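Local coordinates for protein Esterase/lipase (Lactobacillus rhamnosus, PDB 4N5H) that probably hydrolyses ester bonds, and may transfer acyl groups, as an esterase of the alpha/beta hydrolase fold, at residues Thr264-Leu276 and Trp287-Thr300. The protein carries 1 engineered substitution. Residues are numbered along the deposited sequence; the frame is centred on the assembly and turned at random.
With IPA (isopropyl alcohol), chain B; IPA (isopropyl alcohol), chain D.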
# COMPACT_ATOMS: atom_id res chain seq x y z
N THR A 264 -19.24 -36.91 1.33
CA THR A 264 -19.75 -36.35 0.08
C THR A 264 -18.59 -35.75 -0.69
O THR A 264 -17.45 -35.63 -0.18
CB THR A 264 -20.79 -35.28 0.37
OG1 THR A 264 -20.22 -34.19 1.21
CG2 THR A 264 -22.01 -35.84 1.11
N THR A 265 -18.84 -35.39 -1.94
CA THR A 265 -17.81 -34.87 -2.80
C THR A 265 -18.28 -33.65 -3.52
O THR A 265 -19.47 -33.47 -3.75
CB THR A 265 -17.33 -35.87 -3.85
OG1 THR A 265 -18.45 -36.16 -4.75
CG2 THR A 265 -16.81 -37.15 -3.24
N LYS A 266 -17.32 -32.84 -3.91
CA LYS A 266 -17.52 -31.72 -4.87
C LYS A 266 -16.31 -31.74 -5.76
O LYS A 266 -15.35 -31.03 -5.54
CB LYS A 266 -17.73 -30.37 -4.19
CG LYS A 266 -17.91 -29.19 -5.16
CD LYS A 266 -19.28 -28.96 -5.55
CE LYS A 266 -19.48 -27.62 -6.27
NZ LYS A 266 -20.83 -27.88 -6.84
N LEU A 267 -16.32 -32.62 -6.76
CA LEU A 267 -15.16 -32.84 -7.66
C LEU A 267 -15.54 -32.32 -9.01
O LEU A 267 -16.50 -32.82 -9.64
CB LEU A 267 -14.87 -34.33 -7.74
CG LEU A 267 -14.27 -34.90 -6.45
CD1 LEU A 267 -14.41 -36.41 -6.44
CD2 LEU A 267 -12.83 -34.48 -6.26
N TRP A 268 -14.83 -31.31 -9.47
CA TRP A 268 -15.16 -30.69 -10.71
C TRP A 268 -14.66 -31.56 -11.89
O TRP A 268 -13.47 -31.97 -11.93
CB TRP A 268 -14.52 -29.27 -10.71
CG TRP A 268 -15.21 -28.33 -9.77
CD1 TRP A 268 -15.00 -28.17 -8.41
CD2 TRP A 268 -16.28 -27.42 -10.12
NE1 TRP A 268 -15.82 -27.20 -7.94
CE2 TRP A 268 -16.60 -26.71 -8.94
CE3 TRP A 268 -16.94 -27.11 -11.32
CZ2 TRP A 268 -17.59 -25.76 -8.90
CZ3 TRP A 268 -17.94 -26.14 -11.28
CH2 TRP A 268 -18.23 -25.47 -10.11
N PRO A 269 -15.49 -31.68 -12.93
CA PRO A 269 -15.01 -32.39 -14.14
C PRO A 269 -14.05 -31.57 -14.99
O PRO A 269 -14.09 -30.32 -14.99
CB PRO A 269 -16.32 -32.64 -14.90
CG PRO A 269 -17.17 -31.53 -14.56
CD PRO A 269 -16.86 -31.15 -13.09
N ALA A 270 -13.27 -32.23 -15.80
CA ALA A 270 -12.34 -31.55 -16.69
C ALA A 270 -13.02 -30.57 -17.61
O ALA A 270 -12.48 -29.53 -17.92
CB ALA A 270 -11.49 -32.54 -17.48
N SER A 271 -14.25 -30.89 -17.98
CA SER A 271 -15.06 -30.04 -18.85
C SER A 271 -15.37 -28.69 -18.24
O SER A 271 -15.68 -27.73 -18.98
CB SER A 271 -16.36 -30.80 -19.24
OG SER A 271 -17.15 -31.07 -18.12
N ALA A 272 -15.32 -28.58 -16.90
CA ALA A 272 -15.54 -27.29 -16.23
C ALA A 272 -14.33 -26.34 -16.31
O ALA A 272 -14.40 -25.15 -15.92
CB ALA A 272 -15.89 -27.48 -14.76
N GLY A 273 -13.26 -26.77 -16.90
CA GLY A 273 -12.26 -25.86 -17.37
C GLY A 273 -10.84 -26.04 -16.77
O GLY A 273 -10.67 -26.52 -15.66
N PRO A 274 -9.84 -25.53 -17.47
CA PRO A 274 -8.49 -25.67 -17.06
C PRO A 274 -8.09 -24.77 -15.88
O PRO A 274 -7.01 -24.94 -15.27
CB PRO A 274 -7.75 -25.26 -18.31
CG PRO A 274 -8.59 -24.25 -18.95
CD PRO A 274 -9.95 -24.81 -18.76
N HIS A 275 -8.91 -23.73 -15.64
CA HIS A 275 -8.63 -22.83 -14.55
C HIS A 275 -8.90 -23.46 -13.18
O HIS A 275 -8.41 -22.93 -12.16
CB HIS A 275 -9.45 -21.54 -14.72
CG HIS A 275 -10.91 -21.77 -14.87
ND1 HIS A 275 -11.46 -22.42 -15.97
CD2 HIS A 275 -11.95 -21.47 -14.06
CE1 HIS A 275 -12.77 -22.44 -15.85
NE2 HIS A 275 -13.09 -21.87 -14.70
N LEU A 276 -9.64 -24.58 -13.13
CA LEU A 276 -10.02 -25.21 -11.84
C LEU A 276 -8.88 -26.12 -11.44
O LEU A 276 -8.98 -27.36 -11.34
CB LEU A 276 -11.33 -25.95 -12.04
CG LEU A 276 -12.45 -25.04 -12.44
CD1 LEU A 276 -13.70 -25.86 -12.46
CD2 LEU A 276 -12.61 -23.81 -11.56
N TRP A 287 -13.76 -16.21 -7.54
CA TRP A 287 -14.28 -16.75 -8.76
C TRP A 287 -15.67 -17.40 -8.46
O TRP A 287 -15.85 -18.08 -7.45
CB TRP A 287 -13.42 -17.83 -9.29
CG TRP A 287 -12.05 -17.44 -9.69
CD1 TRP A 287 -11.52 -16.23 -9.79
CD2 TRP A 287 -11.07 -18.37 -10.18
NE1 TRP A 287 -10.25 -16.31 -10.29
CE2 TRP A 287 -9.93 -17.62 -10.53
CE3 TRP A 287 -11.06 -19.78 -10.35
CZ2 TRP A 287 -8.73 -18.21 -10.96
CZ3 TRP A 287 -9.87 -20.38 -10.84
CH2 TRP A 287 -8.74 -19.60 -11.16
N PRO A 288 -16.61 -17.36 -9.45
CA PRO A 288 -17.92 -18.05 -9.28
C PRO A 288 -17.84 -19.52 -8.87
O PRO A 288 -18.56 -19.96 -7.97
CB PRO A 288 -18.54 -17.92 -10.68
CG PRO A 288 -17.92 -16.69 -11.26
CD PRO A 288 -16.57 -16.50 -10.65
N GLU A 289 -16.92 -20.29 -9.42
CA GLU A 289 -16.80 -21.70 -9.01
C GLU A 289 -16.29 -21.90 -7.60
O GLU A 289 -16.60 -22.85 -6.91
CB GLU A 289 -15.91 -22.47 -9.96
CG GLU A 289 -16.34 -22.58 -11.45
CD GLU A 289 -15.78 -21.48 -12.30
OE1 GLU A 289 -15.44 -20.36 -11.82
OE2 GLU A 289 -15.66 -21.78 -13.51
N SER A 290 -15.49 -20.95 -7.15
CA SER A 290 -14.96 -20.94 -5.81
C SER A 290 -16.07 -20.61 -4.82
O SER A 290 -16.24 -21.29 -3.80
CB SER A 290 -13.83 -19.94 -5.69
OG SER A 290 -12.74 -20.27 -6.56
N ILE A 291 -16.83 -19.56 -5.11
CA ILE A 291 -17.99 -19.24 -4.30
C ILE A 291 -18.94 -20.43 -4.24
O ILE A 291 -19.40 -20.83 -3.14
CB ILE A 291 -18.71 -17.99 -4.90
CG1 ILE A 291 -17.92 -16.73 -4.89
CG2 ILE A 291 -20.07 -17.82 -4.23
CD1 ILE A 291 -17.78 -16.09 -3.56
N GLU A 292 -19.22 -21.11 -5.39
CA GLU A 292 -20.13 -22.22 -5.37
C GLU A 292 -19.59 -23.35 -4.49
O GLU A 292 -20.34 -23.90 -3.68
CB GLU A 292 -20.36 -22.72 -6.80
CG GLU A 292 -21.27 -23.95 -6.84
CD GLU A 292 -21.46 -24.49 -8.25
OE1 GLU A 292 -21.62 -23.67 -9.19
OE2 GLU A 292 -21.50 -25.71 -8.40
N THR A 293 -18.30 -23.64 -4.64
CA THR A 293 -17.63 -24.72 -3.87
C THR A 293 -17.65 -24.42 -2.35
O THR A 293 -18.00 -25.26 -1.56
CB THR A 293 -16.22 -24.89 -4.41
OG1 THR A 293 -16.29 -25.30 -5.77
CG2 THR A 293 -15.48 -25.90 -3.61
N ASN A 294 -17.24 -23.21 -2.01
CA ASN A 294 -17.11 -22.83 -0.65
C ASN A 294 -18.45 -22.73 0.07
O ASN A 294 -18.58 -23.14 1.24
CB ASN A 294 -16.23 -21.58 -0.54
CG ASN A 294 -14.78 -21.85 -1.00
OD1 ASN A 294 -14.28 -22.96 -0.90
ND2 ASN A 294 -14.12 -20.79 -1.45
N LEU A 295 -19.44 -22.15 -0.62
CA LEU A 295 -20.82 -22.15 -0.05
C LEU A 295 -21.34 -23.56 0.04
O LEU A 295 -22.05 -23.88 1.05
CB LEU A 295 -21.75 -21.34 -0.89
CG LEU A 295 -21.54 -19.83 -0.87
CD1 LEU A 295 -22.53 -19.08 -1.74
CD2 LEU A 295 -21.63 -19.24 0.56
N GLU A 296 -21.05 -24.45 -0.93
CA GLU A 296 -21.54 -25.80 -0.82
C GLU A 296 -20.97 -26.51 0.41
O GLU A 296 -21.65 -27.24 1.14
CB GLU A 296 -21.28 -26.57 -2.09
CG GLU A 296 -21.89 -27.95 -2.07
CD GLU A 296 -22.06 -28.53 -3.50
OE1 GLU A 296 -22.26 -27.75 -4.46
OE2 GLU A 296 -21.96 -29.79 -3.60
N MET A 297 -19.70 -26.29 0.67
CA MET A 297 -19.05 -26.73 1.92
C MET A 297 -19.74 -26.20 3.16
O MET A 297 -20.04 -26.99 4.11
CB MET A 297 -17.59 -26.39 1.88
CG MET A 297 -16.84 -26.78 3.15
SD MET A 297 -15.12 -26.21 3.20
CE MET A 297 -15.35 -24.41 3.47
N LEU A 298 -20.00 -24.90 3.20
CA LEU A 298 -20.59 -24.27 4.40
C LEU A 298 -22.03 -24.79 4.56
O LEU A 298 -22.48 -25.04 5.72
CB LEU A 298 -20.56 -22.76 4.34
CG LEU A 298 -19.11 -22.23 4.42
CD1 LEU A 298 -19.19 -20.73 4.12
CD2 LEU A 298 -18.44 -22.49 5.77
N ARG A 299 -22.71 -24.99 3.44
CA ARG A 299 -24.09 -25.54 3.55
C ARG A 299 -24.12 -27.00 4.01
O ARG A 299 -25.06 -27.38 4.76
CB ARG A 299 -24.87 -25.39 2.27
CG ARG A 299 -25.20 -23.96 1.88
CD ARG A 299 -25.87 -23.12 2.96
NE ARG A 299 -25.02 -22.41 3.98
CZ ARG A 299 -24.42 -21.25 3.79
NH1 ARG A 299 -24.53 -20.67 2.56
NH2 ARG A 299 -23.73 -20.63 4.74
N THR A 300 -23.14 -27.82 3.63
CA THR A 300 -23.04 -29.17 4.10
C THR A 300 -22.83 -29.12 5.61
O THR A 300 -23.47 -29.90 6.39
CB THR A 300 -21.90 -29.87 3.39
OG1 THR A 300 -22.17 -29.86 1.99
CG2 THR A 300 -21.69 -31.33 3.87
C1 IPA B . -20.68 -29.27 -11.06
C2 IPA B . -19.91 -29.98 -9.91
C3 IPA B . -18.62 -29.39 -9.61
O2 IPA B . -20.45 -29.84 -8.62
C1 IPA D . -20.59 -23.50 -12.48
C2 IPA D . -20.32 -22.04 -12.13
C3 IPA D . -21.55 -21.18 -12.40
O2 IPA D . -19.93 -21.95 -10.75
O HOH W 1 -21.69 -32.07 0.37
O HOH W 2 -21.15 -31.78 -2.16
O HOH W 3 -22.18 -30.87 -6.01
O HOH W 4 -16.65 -24.02 -14.78
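Lys266 NZ is gripped by both Glu292 OE2 and Glu296 OE1, each 2.8 Å away, in a salt-bridge network one helical turn wide. With CG anti to the backbone N (chi1 179°) and a bend at chi2, the lysine reaches from the strand between the two carboxylates; Glu292 offers its anti lone pair, whereas Glu296 is met from above its plane. The isopropanol of chain B, probably from the crystallisation liquor, accepts a further bond from NZ, and its C3 covers one face of the Trp268 ring; Leu276 CD1 lies toward the rim of the opposite face. Trp268 NE1 donates to Thr293 OG1 at 2.9 Å, almost in the indole plane, and that hydroxyl in turn donates to Glu289 O. The six-membered ring also receives an off-centre CH-pi contact from Glu289 CB. A leucine in place of Trp268 would probably leave Thr293 OG1 without this donor and open a gap beside Glu289. His275 NE2 donates to Glu289 OE2 (2.8 Å, 169°); OE2 sits in the imidazole plane, while NE2 meets it from above the carboxylate plane. Arg133 of the second subunit salt-bridges the same oxygen. The axes of strand 264-268 and helix 288-300 run antiparallel (178°), coming within 10.0 Å: the C-terminal helix packs across one sheet face, over the last strand, in the strand-loop-helix unit ending the alpha/beta hydrolase core, whose loop probably carries the triad histidine.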